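Geranyltranstransferase (Enterococcus faecalis, PDB 3P8L) is a polyprenyl synthase that probably condenses isopentenyl diphosphate with geranyl diphosphate to make farnesyl diphosphate and diphosphate, with magnesium as cofactor. Local coordinates at the interface of chains A and B. Numbering follows the deposited sequence. Chains: chain A/B, Geranyltranstransferase.

Contact 1: the interface of chains A and B. Residues chain A 32, 126, 130; chain B 150-151, 156.
Helix 114-133 of chain A, through A:Gln130 and A:Thr126, and the loop bearing A:Tyr32 meet the end of helix 139-153 of chain B, with B:Ala150, and the loop that follows it, with B:Gln156. The two glutamines cross at about a right angle. The amide NE2 of A:Gln130 gives a hydrogen bond of 2.8 Å to OE1 of B:Gln156; the acceptor lies close to the plane of the donor amide, whereas the donor is tilted 29° from the carbonyl plane of B:Gln156. With CG anti to the backbone N (chi1 -171°) and the chain extended beyond it, A:Gln130 reaches past B:Ala150. OE1 of A:Gln130 lies 2.8 Å from water 1, which also meets the carbonyl O of B:Ala150 and the backbone N of B:Gln156, so both ends of the amide are engaged. CB of B:Ala150 lies 3.6 Å from CB of A:Gln130; so small a side chain allows a close approach of the two helices. A:Tyr32 lies alongside B:Gln156, ring and amide planes 59° apart, and its ring carbon CD2 is 3.5 Å from the amide carbon CD of B:Gln156. The direct amide bond and the water bridge tie helix 114-133 of one subunit to the helix end and following loop of the other, while A:Tyr32 adds packing; together they probably help fix the register.

Contact 2: the interface of chains A and B. Residues chain A 32-33, 38, 42, 123; chain B 155, 159-160.
A:Leu38 and B:Val159 form the apolar centre, the branched side chains crossing at about a right angle with CD2 of A:Leu38 3.7 Å from CG1 of B:Val159. A:Leu38 carries CG anti to its amide nitrogen (chi1 -178°), which sends its methyl groups from helix 36-47 towards helix 158-167 of chain B. Compact branched side chains suit a close contact between two helices. Beside them A:Met42 and B:Asn155 approach from opposite directions. The methionine bends at chi3 (-58°) and brings CE of A:Met42, its terminal methyl, over the amide face of B:Asn155, 3.5 Å from its CG. Flat and small, the amide fits between this methyl and helix 114-133, where A:Gly123 has no side chain to block it; CA of A:Gly123 is 4.0 Å from CG of B:Asn155. On a further flank, A:Thr33 touches CB of B:Asn155 with its hydroxyl OG1, at 3.5 Å. At the polar rim, water 2 joins the backbone N of B:Asn155, 2.8 Å away in a nearly straight bond, to the carbonyl O of A:Gly123. Within chain B, the hydroxyl OG of B:Ser160 bonds to the carbonyl O of B:Asn155 at 2.5 Å, tying the start of helix 158-167 to the preceding loop. The site seats that loop and helix start of one subunit against two helices of the other, probably steadying the dimer.

Contact 3: the interface of chains A and B. Residues chain A 35, 37-38, 115-116, 119; chain B 163, 166-167.
This is part of a two-fold symmetric, largely helical interface between copies of one protein, probably the homodimer typical of the family, and here helix 158-167 of chain B is held against helices 36-47 and 114-133 of chain A. B:Met163 is the main apolar insert, with 102 Å² of its surface hidden. Bent at chi2 (74°) and chi3 (-87°), its flexible thioether folds between A:Asn35, A:Arg37 and A:Thr116, placing SD of B:Met163 3.8 Å from CG2 of A:Thr116, while CD1 of A:Leu119 packs 3.8 Å from CA of B:Met163. A:Asn35 uses both ends of its amide. OD1 of A:Asn35 accepts a hydrogen bond from the backbone N of A:Leu38 (2.9 Å), in the carbonyl plane, and so caps the N-terminus of helix 36-47. ND2 of A:Asn35 donates across the interface to the carboxylate OE2 of B:Glu167 at 2.8 Å, meeting that oxygen nearly along its C-O axis. Water 3 bridges both carboxylate oxygens to the backbone N of A:Arg37, and the nearby helix start may stabilise a negative charge there. A:Arg37 runs its aliphatic stem past B:Glu167; its NE bonds to A:Thr116 OG1 in the guanidinium plane, at 3.0 Å, linking the two chain A helices. The site thus pairs the buried methionine with an amide-carboxylate bond across the interface, and probably helps hold the dimer together.

Contact 1: the interface of chains A and B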
# COMPACT_ATOMS: atom_id res chain seq x y z
N TYR A 32 1.64 -7.22 -14.18
CA TYR A 32 2.30 -7.48 -12.89
C TYR A 32 1.35 -8.16 -11.89
O TYR A 32 1.46 -7.96 -10.68
CB TYR A 32 2.84 -6.18 -12.28
CG TYR A 32 4.09 -5.62 -12.95
CD1 TYR A 32 4.03 -5.04 -14.23
CD2 TYR A 32 5.32 -5.65 -12.29
CE1 TYR A 32 5.17 -4.54 -14.84
CE2 TYR A 32 6.47 -5.15 -12.89
CZ TYR A 32 6.39 -4.59 -14.16
OH TYR A 32 7.52 -4.09 -14.74
N THR A 126 -1.06 -1.93 -2.94
CA THR A 126 0.35 -2.31 -3.09
C THR A 126 0.85 -1.96 -4.50
O THR A 126 1.99 -1.48 -4.68
CB THR A 126 0.59 -3.82 -2.81
OG1 THR A 126 -0.05 -4.20 -1.59
CG2 THR A 126 2.07 -4.13 -2.68
N GLN A 130 3.95 -0.03 -6.11
CA GLN A 130 4.85 -0.71 -7.05
C GLN A 130 5.07 0.07 -8.34
O GLN A 130 6.23 0.28 -8.76
CB GLN A 130 4.39 -2.14 -7.37
CG GLN A 130 5.44 -2.92 -8.15
CD GLN A 130 5.10 -4.38 -8.36
OE1 GLN A 130 3.95 -4.80 -8.23
NE2 GLN A 130 6.11 -5.17 -8.69
N ALA B 150 7.25 -4.19 -2.64
CA ALA B 150 6.00 -4.17 -3.39
C ALA B 150 5.81 -5.40 -4.26
O ALA B 150 4.72 -5.97 -4.31
CB ALA B 150 5.87 -2.89 -4.21
N LYS B 151 6.89 -5.86 -4.90
CA LYS B 151 6.87 -7.13 -5.64
C LYS B 151 6.50 -8.32 -4.75
O LYS B 151 5.66 -9.17 -5.12
CB LYS B 151 8.23 -7.39 -6.29
CG LYS B 151 8.33 -8.73 -6.96
CD LYS B 151 9.71 -9.00 -7.53
CE LYS B 151 9.74 -10.38 -8.16
NZ LYS B 151 11.00 -10.64 -8.90
N GLN B 156 2.27 -9.39 -7.61
CA GLN B 156 3.25 -10.34 -8.10
C GLN B 156 3.62 -11.36 -7.05
O GLN B 156 4.41 -12.25 -7.34
CB GLN B 156 4.54 -9.63 -8.51
CG GLN B 156 4.42 -8.85 -9.76
CD GLN B 156 5.74 -8.52 -10.33
OE1 GLN B 156 6.47 -7.69 -9.80
NE2 GLN B 156 6.07 -9.15 -11.44
O HOH W 1 3.40 -7.07 -6.62

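Contact 2: the interface of chains A and B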
# COMPACT_ATOMS: atom_id res chain seq x y z
N TYR A 32 1.64 -7.22 -14.18
CA TYR A 32 2.30 -7.48 -12.89
C TYR A 32 1.35 -8.16 -11.89
O TYR A 32 1.46 -7.96 -10.68
CB TYR A 32 2.84 -6.18 -12.28
CG TYR A 32 4.09 -5.62 -12.95
CD1 TYR A 32 4.03 -5.04 -14.23
CD2 TYR A 32 5.32 -5.65 -12.29
CE1 TYR A 32 5.17 -4.54 -14.84
CE2 TYR A 32 6.47 -5.15 -12.89
CZ TYR A 32 6.39 -4.59 -14.16
OH TYR A 32 7.52 -4.09 -14.74
N THR A 33 0.41 -8.94 -12.40
CA THR A 33 -0.46 -9.74 -11.54
C THR A 33 -0.39 -11.22 -11.93
O THR A 33 -0.69 -11.57 -13.08
CB THR A 33 -1.94 -9.27 -11.59
OG1 THR A 33 -2.03 -7.85 -11.37
CG2 THR A 33 -2.73 -10.00 -10.52
N LEU A 38 -7.67 -12.44 -9.39
CA LEU A 38 -7.30 -11.19 -8.74
C LEU A 38 -7.17 -10.07 -9.77
O LEU A 38 -7.76 -9.00 -9.60
CB LEU A 38 -6.00 -11.36 -7.94
CG LEU A 38 -5.59 -10.08 -7.20
CD1 LEU A 38 -6.53 -9.81 -6.00
CD2 LEU A 38 -4.10 -10.12 -6.78
N MET A 42 -9.56 -6.66 -10.08
CA MET A 42 -8.98 -5.32 -10.09
C MET A 42 -9.36 -4.58 -11.37
O MET A 42 -9.77 -3.42 -11.32
CB MET A 42 -7.44 -5.38 -9.88
CG MET A 42 -7.04 -5.84 -8.47
SD MET A 42 -5.29 -5.97 -7.97
CE MET A 42 -4.76 -7.11 -9.22
N GLY A 123 -4.32 -5.37 -3.38
CA GLY A 123 -3.48 -5.52 -4.54
C GLY A 123 -3.33 -4.19 -5.28
O GLY A 123 -2.24 -3.83 -5.74
N ASN B 155 0.56 -7.80 -5.97
CA ASN B 155 0.04 -8.62 -7.10
C ASN B 155 0.97 -9.66 -7.68
O ASN B 155 0.53 -10.68 -8.19
CB ASN B 155 -0.46 -7.71 -8.22
CG ASN B 155 -1.61 -6.85 -7.80
OD1 ASN B 155 -2.35 -7.20 -6.89
ND2 ASN B 155 -1.77 -5.70 -8.44
N VAL B 159 -0.47 -11.27 -2.31
CA VAL B 159 -1.90 -11.08 -2.61
C VAL B 159 -2.40 -12.10 -3.66
O VAL B 159 -3.50 -12.66 -3.52
CB VAL B 159 -2.28 -9.59 -2.97
CG1 VAL B 159 -3.76 -9.43 -3.19
CG2 VAL B 159 -1.86 -8.61 -1.85
N SER B 160 -1.59 -12.36 -4.69
CA SER B 160 -1.93 -13.41 -5.68
C SER B 160 -1.90 -14.78 -5.00
O SER B 160 -2.77 -15.62 -5.25
CB SER B 160 -0.94 -13.40 -6.85
OG SER B 160 -1.24 -12.39 -7.80
O HOH W 2 0.27 -5.02 -6.12

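Contact 3: the interface of chains A and B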
# COMPACT_ATOMS: atom_id res chain seq x y z
N ASN A 35 -2.09 -13.93 -10.35
CA ASN A 35 -3.36 -14.63 -10.26
C ASN A 35 -4.40 -13.99 -11.18
O ASN A 35 -4.67 -12.79 -11.08
CB ASN A 35 -3.84 -14.64 -8.79
CG ASN A 35 -5.14 -15.41 -8.60
OD1 ASN A 35 -6.21 -14.89 -8.85
ND2 ASN A 35 -5.04 -16.64 -8.12
N ARG A 37 -7.72 -14.38 -11.48
CA ARG A 37 -8.95 -13.91 -10.84
C ARG A 37 -8.78 -12.57 -10.13
O ARG A 37 -9.64 -11.69 -10.26
CB ARG A 37 -9.49 -14.94 -9.85
CG ARG A 37 -10.66 -14.39 -9.01
CD ARG A 37 -11.15 -15.40 -8.01
NE ARG A 37 -12.36 -14.97 -7.33
CZ ARG A 37 -13.59 -15.22 -7.79
NH1 ARG A 37 -13.74 -15.87 -8.94
NH2 ARG A 37 -14.67 -14.82 -7.13
N LEU A 38 -7.67 -12.44 -9.39
CA LEU A 38 -7.30 -11.19 -8.74
C LEU A 38 -7.17 -10.07 -9.77
O LEU A 38 -7.76 -9.00 -9.60
CB LEU A 38 -6.00 -11.36 -7.94
CG LEU A 38 -5.59 -10.08 -7.20
CD1 LEU A 38 -6.53 -9.81 -6.00
CD2 LEU A 38 -4.10 -10.12 -6.78
N ALA A 115 -14.05 -11.77 -0.12
CA ALA A 115 -12.62 -12.11 -0.02
C ALA A 115 -11.82 -11.59 -1.21
O ALA A 115 -10.75 -11.00 -1.02
CB ALA A 115 -12.42 -13.60 0.14
N THR A 116 -12.35 -11.77 -2.42
CA THR A 116 -11.72 -11.29 -3.65
C THR A 116 -11.61 -9.75 -3.69
O THR A 116 -10.60 -9.21 -4.13
CB THR A 116 -12.44 -11.82 -4.87
OG1 THR A 116 -12.44 -13.26 -4.84
CG2 THR A 116 -11.74 -11.37 -6.16
N LEU A 119 -8.94 -8.54 -1.25
CA LEU A 119 -7.62 -8.74 -1.88
C LEU A 119 -7.39 -7.85 -3.08
O LEU A 119 -6.26 -7.37 -3.26
CB LEU A 119 -7.39 -10.21 -2.25
CG LEU A 119 -7.38 -11.21 -1.06
CD1 LEU A 119 -7.26 -12.64 -1.59
CD2 LEU A 119 -6.26 -10.95 -0.07
N MET B 163 -5.07 -15.19 -2.95
CA MET B 163 -6.18 -15.49 -3.85
C MET B 163 -6.13 -16.95 -4.32
O MET B 163 -7.16 -17.62 -4.34
CB MET B 163 -6.20 -14.53 -5.05
CG MET B 163 -7.53 -14.56 -5.86
SD MET B 163 -9.03 -13.80 -5.19
CE MET B 163 -9.74 -15.14 -4.19
N ILE B 166 -7.26 -19.47 -1.59
CA ILE B 166 -8.71 -19.44 -1.48
C ILE B 166 -9.37 -20.18 -2.64
O ILE B 166 -10.27 -20.97 -2.42
CB ILE B 166 -9.22 -17.99 -1.33
CG1 ILE B 166 -8.78 -17.47 0.05
CG2 ILE B 166 -10.75 -17.89 -1.51
CD1 ILE B 166 -8.84 -15.95 0.18
N GLU B 167 -8.90 -19.97 -3.87
CA GLU B 167 -9.41 -20.71 -5.02
C GLU B 167 -9.26 -22.23 -4.80
O GLU B 167 -10.19 -23.00 -5.09
CB GLU B 167 -8.75 -20.25 -6.31
CG GLU B 167 -9.17 -18.85 -6.77
CD GLU B 167 -8.55 -18.45 -8.11
OE1 GLU B 167 -9.30 -18.31 -9.08
OE2 GLU B 167 -7.32 -18.28 -8.20
O HOH W 3 -7.29 -17.35 -10.88

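Contacts 1, 2 and 3 follow one another along the same face between the subunits: the C-alpha centres of contacts 1 and 2 lie about 8 Å apart, those of contacts 2 and 3 about 8 Å, and those of contacts 1 and 3 about 15 Å. A:Tyr32 belongs to contacts 1 and 2, A:Leu38 to contacts 2 and 3. Helix 114-133 of chain A takes part in all three, while chain B supplies successive stretches from helix 139-153 through helix 158-167. Two-fold symmetry repeats the whole series with the chains exchanged, so each subunit offers both halves of the contact series, which probably helps stabilise the dimer.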